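PDB 5MV0: L protein from CAS virus, which probably supplies the cap-snatching endonuclease activity of the viral polymerase through this N-terminal domain, a member of the PD-(D/E)XK nuclease clan. Local coordinates for residues B[77-80]-B[81-84]; B[114-117]-B[118-122]; B[193-196]-B[197-200]. All coordinates share one frame; numbering follows the deposited sequence.

In the fold
Followed from the N terminus, the three contacts come in series, none nested in or crossing another, and each is a local contact within one continuous stretch of chain. Interaction 1 shapes the loop between helix 68-73 and strand 89-93 and packs it on helices 68-73 and 127-133. Interaction 2 spans about two and a half turns of helix 110-122, which lies against strands 98-106 and 137-145. Interaction 3 starts helix 196-200 beside helix 155-170, about 47 Å from interaction 1 between centres and on the opposite side of the chain's centre. Interactions 1 and 2 also meet between chains: each has a phosphate shared with the other's counterpart in the second subunit.

Interaction 1: residues B[77-80]-B[81-84]; sequences PIHP and TFQH. With PO4 (phosphate ion), chain F.
Past Thr81, which points away from residues 77-80 overall although its CB touches them, Phe82 folds its ring back onto Pro80. The carbonyl O of Pro80 lies 3.4 Å above one face of the Phe82 ring, displaced toward the rim. His79 holds this same oxygen: with CG between its backbone N and carbonyl carbon (chi1 69°), the imidazole swings over the following peptide, and His79 ND1 donates to Pro80 O at 2.6 Å, arriving from above the carbonyl plane. The imidazole ends up nearly parallel to the Phe82 ring, the planes 13° apart, yet the rings are slid so far that they barely overlap; His79 ND1 and Phe82 CE2 approach to 3.6 Å. Pro80 CG adds an apolar touch at Phe82 CZ, 4.1 Å away. Gln83 points its amide NH2 at the backbone oxygens of Lys123 and Ser125. At the end of the segment, His84 ND1 gives a fairly straight bond to phosphate O2, 2.8 Å long and in the plane of the ring; Ser67 and Asn69 of the same chain and Ser119 of the second subunit complete the site of this ion, which probably came from the crystallisation liquor. Residues 79-83 lie between two helices: His79 and Phe82 pack on Ile72 of helix 68-73, while Phe82 meets His130 of helix 127-133 edge to face.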
ATOM      1  N   PRO B  77       7.742  24.835 -26.211  1.00 43.32           N
ATOM      2  CA  PRO B  77       8.675  25.594 -25.359  1.00 40.53           C
ATOM      3  C   PRO B  77       8.399  27.088 -25.281  1.00 37.74           C
ATOM      4  O   PRO B  77       8.636  27.693 -24.225  1.00 38.26           O
ATOM      5  CB  PRO B  77      10.034  25.306 -26.010  1.00 45.52           C
ATOM      6  CG  PRO B  77       9.868  23.954 -26.622  1.00 50.02           C
ATOM      7  CD  PRO B  77       8.437  23.891 -27.105  1.00 45.60           C
ATOM      8  N   ILE B  78       7.900  27.708 -26.345  1.00 39.21           N
ATOM      9  CA  ILE B  78       7.668  29.150 -26.366  1.00 37.18           C
ATOM     10  C   ILE B  78       6.170  29.401 -26.296  1.00 43.85           C
ATOM     11  O   ILE B  78       5.426  28.997 -27.197  1.00 36.70           O
ATOM     12  CB  ILE B  78       8.260  29.818 -27.617  1.00 42.17           C
ATOM     13  CG1 ILE B  78       9.778  29.665 -27.655  1.00 43.85           C
ATOM     14  CG2 ILE B  78       7.863  31.287 -27.651  1.00 45.72           C
ATOM     15  CD1 ILE B  78      10.254  28.475 -28.470  1.00 57.48           C
ATOM     16  N   HIS B  79       5.732  30.096 -25.247  1.00 41.49           N
ATOM     17  CA  HIS B  79       4.317  30.417 -25.125  1.00 36.13           C
ATOM     18  C   HIS B  79       4.130  31.537 -24.108  1.00 36.62           C
ATOM     19  O   HIS B  79       4.985  31.722 -23.232  1.00 40.63           O
ATOM     20  CB  HIS B  79       3.516  29.169 -24.736  1.00 36.72           C
ATOM     21  CG  HIS B  79       3.775  28.685 -23.342  1.00 41.75           C
ATOM     22  ND1 HIS B  79       3.162  29.239 -22.238  1.00 38.48           N
ATOM     23  CD2 HIS B  79       4.566  27.689 -22.874  1.00 33.70           C
ATOM     24  CE1 HIS B  79       3.574  28.614 -21.149  1.00 43.12           C
ATOM     25  NE2 HIS B  79       4.421  27.664 -21.509  1.00 40.29           N
ATOM     26  N   PRO B  80       3.050  32.311 -24.191  1.00 29.53           N
ATOM     27  CA  PRO B  80       2.809  33.341 -23.181  1.00 34.60           C
ATOM     28  C   PRO B  80       2.478  32.715 -21.834  1.00 34.48           C
ATOM     29  O   PRO B  80       2.071  31.556 -21.738  1.00 35.88           O
ATOM     30  CB  PRO B  80       1.610  34.108 -23.736  1.00 37.26           C
ATOM     31  CG  PRO B  80       0.860  33.067 -24.498  1.00 33.59           C
ATOM     32  CD  PRO B  80       1.927  32.217 -25.142  1.00 41.05           C
ATOM     33  N   THR B  81       2.667  33.511 -20.786  1.00 29.30           N
ATOM     34  CA  THR B  81       2.352  33.082 -19.429  1.00 33.42           C
ATOM     35  C   THR B  81       0.838  32.988 -19.273  1.00 28.70           C
ATOM     36  O   THR B  81       0.125  33.979 -19.461  1.00 32.82           O
ATOM     37  CB  THR B  81       2.943  34.066 -18.415  1.00 34.14           C
ATOM     38  OG1 THR B  81       4.373  34.046 -18.502  1.00 33.71           O
ATOM     39  CG2 THR B  81       2.516  33.720 -16.976  1.00 26.09           C
ATOM     40  N   PHE B  82       0.341  31.796 -18.958  1.00 24.78           N
ATOM     41  CA  PHE B  82      -1.076  31.624 -18.693  1.00 22.81           C
ATOM     42  C   PHE B  82      -1.364  31.787 -17.207  1.00 26.81           C
ATOM     43  O   PHE B  82      -0.462  31.890 -16.372  1.00 24.84           O
ATOM     44  CB  PHE B  82      -1.563  30.259 -19.177  1.00 25.52           C
ATOM     45  CG  PHE B  82      -1.471  30.079 -20.660  1.00 27.75           C
ATOM     46  CD1 PHE B  82      -2.344  30.746 -21.501  1.00 34.94           C
ATOM     47  CD2 PHE B  82      -0.513  29.253 -21.215  1.00 28.51           C
ATOM     48  CE1 PHE B  82      -2.262  30.589 -22.877  1.00 36.34           C
ATOM     49  CE2 PHE B  82      -0.420  29.097 -22.589  1.00 36.19           C
ATOM     50  CZ  PHE B  82      -1.301  29.768 -23.419  1.00 32.94           C
ATOM     51  N   GLN B  83      -2.650  31.811 -16.883  1.00 23.09           N
ATOM     52  CA  GLN B  83      -3.046  31.797 -15.484  1.00 24.63           C
ATOM     53  C   GLN B  83      -2.487  30.548 -14.805  1.00 24.33           C
ATOM     54  O   GLN B  83      -2.215  29.528 -15.448  1.00 21.25           O
ATOM     55  CB  GLN B  83      -4.565  31.836 -15.360  1.00 20.45           C
ATOM     56  CG  GLN B  83      -5.279  30.718 -16.116  1.00 24.82           C
ATOM     57  CD  GLN B  83      -5.641  31.106 -17.551  1.00 30.46           C
ATOM     58  OE1 GLN B  83      -4.842  31.708 -18.267  1.00 21.82           O
ATOM     59  NE2 GLN B  83      -6.856  30.761 -17.968  1.00 23.97           N
ATOM     60  N   HIS B  84      -2.295  30.646 -13.498  1.00 24.75           N
ATOM     61  CA  HIS B  84      -1.799  29.513 -12.732  1.00 21.59           C
ATOM     62  C   HIS B  84      -2.940  28.537 -12.491  1.00 18.05           C
ATOM     63  O   HIS B  84      -3.953  28.895 -11.887  1.00 23.33           O
ATOM     64  CB  HIS B  84      -1.192  29.958 -11.410  1.00 19.28           C
ATOM     65  CG  HIS B  84      -0.815  28.810 -10.530  1.00 20.75           C
ATOM     66  ND1 HIS B  84       0.258  27.989 -10.808  1.00 21.74           N
ATOM     67  CD2 HIS B  84      -1.407  28.299  -9.425  1.00 23.75           C
ATOM     68  CE1 HIS B  84       0.333  27.044  -9.886  1.00 27.83           C
ATOM     69  NE2 HIS B  84      -0.669  27.207  -9.039  1.00 22.66           N
TER
HETATM   70  P   PO4 F 301       2.985  28.895 -12.995  1.00 30.14           P
HETATM   71  O1  PO4 F 301       3.080  29.953 -11.928  1.00 34.89           O
HETATM   72  O2  PO4 F 301       1.532  28.584 -13.271  1.00 28.12           O
HETATM   73  O3  PO4 F 301       3.755  27.656 -12.636  1.00 33.87           O
HETATM   74  O4  PO4 F 301       3.609  29.446 -14.253  1.00 46.75           O

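Interaction 2: residues B[114-117]-B[118-122]; sequences KRKI and TSDKL. With PO4 (phosphate ion), chain H.
Lys116 and Asp120, one helical turn apart, form a salt bridge in which NZ of Lys116 lies 2.8 Å from OD1 of Asp120. The ammonium comes to the syn side of that oxygen, 22° out of the carboxylate plane. Lys116 gets there by leaving the backbone with CG anti to N (chi1 175°) and then bending at chi2.

The carbonyl oxygen of Lys114 is gripped twice, by Thr118 N and by Thr118 OG1, each at 2.9 Å from Lys114 O and on opposite faces of its carbonyl plane. Ser119 N, Asp120 N and Lys121 N bond to the carbonyls of Arg115, Lys116 and Ile117. The single proton of Ser119 OG has two acceptors within reach: Lys116 O at 2.7 Å and phosphate O4 at 3.0 Å. Ser67, Asn69 and His84 of the second subunit bind the same phosphate. Arg115 turns outward to a salt bridge with Asp112.

The threonine hydroxyl thus adds a second bond to a carbonyl of its own helix. With the second subunit supplying most of the phosphate's ligands, the chemistry is consistent with a spot that can hold an anion, here probably from the crystallisation liquor, where two copies of the protein meet.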
ATOM      1  N   LYS B 114     -23.016  20.772 -11.037  1.00 26.34           N
ATOM      2  CA  LYS B 114     -23.011  21.702 -12.163  1.00 26.89           C
ATOM      3  C   LYS B 114     -22.175  22.934 -11.856  1.00 20.77           C
ATOM      4  O   LYS B 114     -21.396  23.387 -12.704  1.00 24.84           O
ATOM      5  CB  LYS B 114     -24.445  22.111 -12.530  1.00 26.12           C
ATOM      6  CG  LYS B 114     -25.306  20.956 -13.023  1.00 38.10           C
ATOM      7  CD  LYS B 114     -26.189  21.357 -14.197  1.00 51.34           C
ATOM      8  CE  LYS B 114     -27.337  20.371 -14.389  1.00 58.96           C
ATOM      9  NZ  LYS B 114     -26.866  18.954 -14.437  1.00 60.07           N
ATOM     10  N   ARG B 115     -22.332  23.491 -10.653  1.00 22.68           N
ATOM     11  CA  ARG B 115     -21.579  24.683 -10.273  1.00 32.15           C
ATOM     12  C   ARG B 115     -20.096  24.374 -10.151  1.00 26.39           C
ATOM     13  O   ARG B 115     -19.251  25.185 -10.549  1.00 25.94           O
ATOM     14  CB  ARG B 115     -22.112  25.251  -8.959  1.00 29.15           C
ATOM     15  CG  ARG B 115     -23.601  25.558  -8.978  1.00 41.95           C
ATOM     16  CD  ARG B 115     -23.942  26.710  -8.051  1.00 46.40           C
ATOM     17  NE  ARG B 115     -23.366  26.523  -6.726  1.00 49.77           N
ATOM     18  CZ  ARG B 115     -23.850  25.690  -5.812  1.00 52.38           C
ATOM     19  NH1 ARG B 115     -24.929  24.958  -6.078  1.00 54.43           N
ATOM     20  NH2 ARG B 115     -23.251  25.586  -4.631  1.00 53.25           N
ATOM     21  N   LYS B 116     -19.764  23.203  -9.603  1.00 24.28           N
ATOM     22  CA  LYS B 116     -18.362  22.794  -9.543  1.00 23.96           C
ATOM     23  C   LYS B 116     -17.771  22.685 -10.939  1.00 19.04           C
ATOM     24  O   LYS B 116     -16.689  23.216 -11.209  1.00 22.49           O
ATOM     25  CB  LYS B 116     -18.229  21.461  -8.795  1.00 21.25           C
ATOM     26  CG  LYS B 116     -16.812  20.910  -8.786  1.00 18.86           C
ATOM     27  CD  LYS B 116     -15.784  21.946  -8.293  1.00 25.49           C
ATOM     28  CE  LYS B 116     -14.417  21.286  -8.100  1.00 29.63           C
ATOM     29  NZ  LYS B 116     -13.326  22.248  -7.755  1.00 25.17           N
ATOM     30  N   ILE B 117     -18.471  21.997 -11.844  1.00 19.73           N
ATOM     31  CA  ILE B 117     -17.982  21.860 -13.213  1.00 22.10           C
ATOM     32  C   ILE B 117     -17.782  23.232 -13.847  1.00 23.53           C
ATOM     33  O   ILE B 117     -16.777  23.481 -14.529  1.00 25.17           O
ATOM     34  CB  ILE B 117     -18.943  20.988 -14.046  1.00 25.16           C
ATOM     35  CG1 ILE B 117     -18.904  19.528 -13.566  1.00 26.11           C
ATOM     36  CG2 ILE B 117     -18.593  21.077 -15.525  1.00 23.87           C
ATOM     37  CD1 ILE B 117     -20.109  18.706 -14.013  1.00 29.26           C
ATOM     38  N   THR B 118     -18.725  24.146 -13.619  1.00 25.39           N
ATOM     39  CA  THR B 118     -18.603  25.488 -14.185  1.00 26.91           C
ATOM     40  C   THR B 118     -17.389  26.212 -13.619  1.00 22.56           C
ATOM     41  O   THR B 118     -16.604  26.806 -14.363  1.00 23.57           O
ATOM     42  CB  THR B 118     -19.873  26.291 -13.911  1.00 25.80           C
ATOM     43  OG1 THR B 118     -20.986  25.642 -14.534  1.00 28.49           O
ATOM     44  CG2 THR B 118     -19.742  27.699 -14.471  1.00 25.79           C
ATOM     45  N   SER B 119     -17.219  26.175 -12.293  1.00 24.62           N
ATOM     46  CA  SER B 119     -16.071  26.840 -11.689  1.00 23.61           C
ATOM     47  C   SER B 119     -14.761  26.256 -12.201  1.00 23.73           C
ATOM     48  O   SER B 119     -13.798  26.993 -12.431  1.00 21.92           O
ATOM     49  CB  SER B 119     -16.138  26.730 -10.169  1.00 27.72           C
ATOM     50  OG  SER B 119     -15.936  25.382  -9.779  1.00 27.80           O
ATOM     51  N   ASP B 120     -14.702  24.931 -12.385  1.00 26.44           N
ATOM     52  CA  ASP B 120     -13.457  24.306 -12.827  1.00 26.42           C
ATOM     53  C   ASP B 120     -13.144  24.652 -14.280  1.00 27.35           C
ATOM     54  O   ASP B 120     -11.998  24.966 -14.623  1.00 22.50           O
ATOM     55  CB  ASP B 120     -13.530  22.789 -12.655  1.00 21.26           C
ATOM     56  CG  ASP B 120     -13.220  22.341 -11.236  1.00 30.98           C
ATOM     57  OD1 ASP B 120     -12.899  23.202 -10.372  1.00 21.59           O
ATOM     58  OD2 ASP B 120     -13.259  21.109 -11.004  1.00 29.84           O
ATOM     59  N   LYS B 121     -14.146  24.591 -15.154  1.00 23.42           N
ATOM     60  CA  LYS B 121     -13.882  24.899 -16.555  1.00 23.05           C
ATOM     61  C   LYS B 121     -13.543  26.372 -16.746  1.00 22.40           C
ATOM     62  O   LYS B 121     -12.762  26.713 -17.636  1.00 25.57           O
ATOM     63  CB  LYS B 121     -15.078  24.509 -17.426  1.00 28.34           C
ATOM     64  CG  LYS B 121     -14.681  24.308 -18.883  1.00 49.81           C
ATOM     65  CD  LYS B 121     -15.745  23.582 -19.685  1.00 57.72           C
ATOM     66  CE  LYS B 121     -15.215  23.234 -21.074  1.00 59.25           C
ATOM     67  NZ  LYS B 121     -14.605  24.411 -21.756  1.00 61.96           N
ATOM     68  N   LEU B 122     -14.088  27.255 -15.910  1.00 24.31           N
ATOM     69  CA  LEU B 122     -13.825  28.680 -16.085  1.00 22.25           C
ATOM     70  C   LEU B 122     -12.371  29.046 -15.806  1.00 27.21           C
ATOM     71  O   LEU B 122     -11.910  30.088 -16.283  1.00 22.64           O
ATOM     72  CB  LEU B 122     -14.748  29.500 -15.188  1.00 22.86           C
ATOM     73  CG  LEU B 122     -16.168  29.738 -15.720  1.00 31.83           C
ATOM     74  CD1 LEU B 122     -17.026  30.410 -14.658  1.00 26.95           C
ATOM     75  CD2 LEU B 122     -16.140  30.576 -17.003  1.00 32.88           C
TER
HETATM   76  P   PO4 H 301     -15.851  26.576  -6.107  1.00 31.89           P
HETATM   77  O1  PO4 H 301     -15.857  26.427  -4.605  1.00 29.68           O
HETATM   78  O2  PO4 H 301     -17.179  27.154  -6.530  1.00 42.62           O
HETATM   79  O3  PO4 H 301     -14.761  27.515  -6.543  1.00 27.38           O
HETATM   80  O4  PO4 H 301     -15.646  25.239  -6.766  1.00 35.38           O

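Interaction 3: residues B[193-196]-B[197-200]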
ATOM      1  N   THR B 193     -26.151   9.740   1.110  1.00 28.22           N
ATOM      2  CA  THR B 193     -26.405   9.024  -0.136  1.00 22.87           C
ATOM      3  C   THR B 193     -26.030   7.544  -0.066  1.00 26.93           C
ATOM      4  O   THR B 193     -26.271   6.814  -1.034  1.00 23.96           O
ATOM      5  CB  THR B 193     -25.667   9.689  -1.306  1.00 32.63           C
ATOM      6  OG1 THR B 193     -24.268   9.385  -1.241  1.00 27.15           O
ATOM      7  CG2 THR B 193     -25.867  11.204  -1.279  1.00 30.84           C
ATOM      8  N   TYR B 194     -25.453   7.081   1.036  1.00 24.25           N
ATOM      9  CA  TYR B 194     -25.172   5.660   1.182  1.00 23.74           C
ATOM     10  C   TYR B 194     -26.377   4.937   1.776  1.00 22.65           C
ATOM     11  O   TYR B 194     -27.229   5.535   2.432  1.00 20.38           O
ATOM     12  CB  TYR B 194     -23.943   5.441   2.058  1.00 22.41           C
ATOM     13  CG  TYR B 194     -22.651   5.783   1.361  1.00 24.84           C
ATOM     14  CD1 TYR B 194     -21.939   4.811   0.662  1.00 28.30           C
ATOM     15  CD2 TYR B 194     -22.146   7.078   1.391  1.00 26.06           C
ATOM     16  CE1 TYR B 194     -20.758   5.117   0.015  1.00 22.82           C
ATOM     17  CE2 TYR B 194     -20.964   7.394   0.747  1.00 26.25           C
ATOM     18  CZ  TYR B 194     -20.276   6.413   0.061  1.00 23.66           C
ATOM     19  OH  TYR B 194     -19.099   6.733  -0.577  1.00 25.74           O
ATOM     20  N   ASP B 195     -26.432   3.629   1.547  1.00 23.52           N
ATOM     21  CA  ASP B 195     -27.564   2.837   2.006  1.00 25.01           C
ATOM     22  C   ASP B 195     -27.550   2.668   3.526  1.00 28.25           C
ATOM     23  O   ASP B 195     -26.509   2.747   4.191  1.00 23.09           O
ATOM     24  CB  ASP B 195     -27.558   1.465   1.324  1.00 26.81           C
ATOM     25  CG  ASP B 195     -26.263   0.721   1.538  1.00 24.62           C
ATOM     26  OD1 ASP B 195     -26.174  -0.072   2.493  1.00 28.72           O
ATOM     27  OD2 ASP B 195     -25.316   0.944   0.760  1.00 40.06           O
ATOM     28  N   PHE B 196     -28.745   2.413   4.065  1.00 24.27           N
ATOM     29  CA  PHE B 196     -28.936   2.277   5.505  1.00 20.40           C
ATOM     30  C   PHE B 196     -28.095   1.150   6.090  1.00 21.69           C
ATOM     31  O   PHE B 196     -27.629   1.256   7.232  1.00 23.67           O
ATOM     32  CB  PHE B 196     -30.425   2.045   5.788  1.00 24.06           C
ATOM     33  CG  PHE B 196     -30.763   1.873   7.245  1.00 31.60           C
ATOM     34  CD1 PHE B 196     -30.936   2.975   8.064  1.00 35.35           C
ATOM     35  CD2 PHE B 196     -30.959   0.603   7.782  1.00 36.05           C
ATOM     36  CE1 PHE B 196     -31.262   2.819   9.394  1.00 38.83           C
ATOM     37  CE2 PHE B 196     -31.296   0.439   9.112  1.00 32.91           C
ATOM     38  CZ  PHE B 196     -31.447   1.546   9.921  1.00 33.62           C
ATOM     39  N   LYS B 197     -27.885   0.066   5.337  1.00 19.40           N
ATOM     40  CA  LYS B 197     -27.124  -1.050   5.888  1.00 26.60           C
ATOM     41  C   LYS B 197     -25.658  -0.676   6.049  1.00 24.96           C
ATOM     42  O   LYS B 197     -25.050  -0.955   7.090  1.00 23.06           O
ATOM     43  CB  LYS B 197     -27.278  -2.293   5.007  1.00 24.82           C
ATOM     44  CG  LYS B 197     -26.465  -3.495   5.507  1.00 28.69           C
ATOM     45  CD  LYS B 197     -26.846  -4.777   4.772  1.00 36.42           C
ATOM     46  CE  LYS B 197     -26.105  -5.987   5.336  1.00 35.71           C
ATOM     47  NZ  LYS B 197     -24.721  -6.058   4.785  1.00 39.81           N
ATOM     48  N   THR B 198     -25.080  -0.041   5.026  1.00 19.19           N
ATOM     49  CA  THR B 198     -23.709   0.443   5.125  1.00 23.21           C
ATOM     50  C   THR B 198     -23.565   1.452   6.263  1.00 23.78           C
ATOM     51  O   THR B 198     -22.595   1.406   7.034  1.00 19.92           O
ATOM     52  CB  THR B 198     -23.301   1.060   3.788  1.00 21.92           C
ATOM     53  OG1 THR B 198     -23.449   0.079   2.745  1.00 23.04           O
ATOM     54  CG2 THR B 198     -21.854   1.551   3.817  1.00 27.15           C
ATOM     55  N   LEU B 199     -24.541   2.355   6.395  1.00 21.97           N
ATOM     56  CA  LEU B 199     -24.463   3.421   7.385  1.00 23.21           C
ATOM     57  C   LEU B 199     -24.488   2.890   8.812  1.00 31.60           C
ATOM     58  O   LEU B 199     -23.910   3.517   9.707  1.00 26.70           O
ATOM     59  CB  LEU B 199     -25.611   4.409   7.173  1.00 18.92           C
ATOM     60  CG  LEU B 199     -25.419   5.450   6.075  1.00 24.58           C
ATOM     61  CD1 LEU B 199     -26.751   6.041   5.616  1.00 20.96           C
ATOM     62  CD2 LEU B 199     -24.479   6.556   6.568  1.00 22.07           C
ATOM     63  N   THR B 200     -25.154   1.755   9.054  1.00 23.88           N
ATOM     64  CA  THR B 200     -25.405   1.306  10.416  1.00 25.02           C
ATOM     65  C   THR B 200     -24.663   0.034  10.794  1.00 30.00           C
ATOM     66  O   THR B 200     -24.687  -0.348  11.967  1.00 29.87           O
ATOM     67  CB  THR B 200     -26.915   1.090  10.653  1.00 36.13           C
ATOM     68  OG1 THR B 200     -27.420   0.056   9.785  1.00 25.39           O
ATOM     69  CG2 THR B 200     -27.692   2.394  10.430  1.00 32.26           C
TER
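Asp195 and Thr198 make the tight part of this contact, where the chain turns from loop into helix 196-200. The side chains cross at about a right angle, and one carboxylate oxygen takes two donors: Thr198 N lies 2.8 Å from Asp195 OD1, and Thr198 OG1 2.7 Å from the same atom. Both reach it from the same face of the carboxylate, the hydroxyl on the syn side and the amide from well above the plane. Placing CG of Asp195 between its backbone N and carbonyl carbon (chi1 56°) folds the carboxylate back over the first turn, within bonding distance of that N-H. Leu199 N bonds to Asp195 O in the first helical turn, and Leu199 CD1 presses to 3.3 Å from Tyr194 O. Tyr194 is buried, its ring meeting Phe159 of helix 155-170 edge to face and Lys147 by a cation-pi contact, and Leu199 and Thr198 also lean on Phe159.

The Phe196 side is looser and exposed. CG of Phe196 stands anti to its backbone N (chi1 179°), which carries the ring out along the helix to Thr200. There the methyl CG2 of Thr200 sits over one face in a CH-pi contact, 3.9 Å from the centroid of the Phe196 ring. The backbone bond from Thr200 N to Phe196 O is weak, but Thr200 OG1 also donates to Phe196 O, at 2.8 Å. Lys197 extends outward as well, touching Asn8 of the third subunit.

An aspartate that accepts from the amide three residues ahead is the classic N-cap, in this case reinforced by a threonine hydroxyl at the start of a short helix.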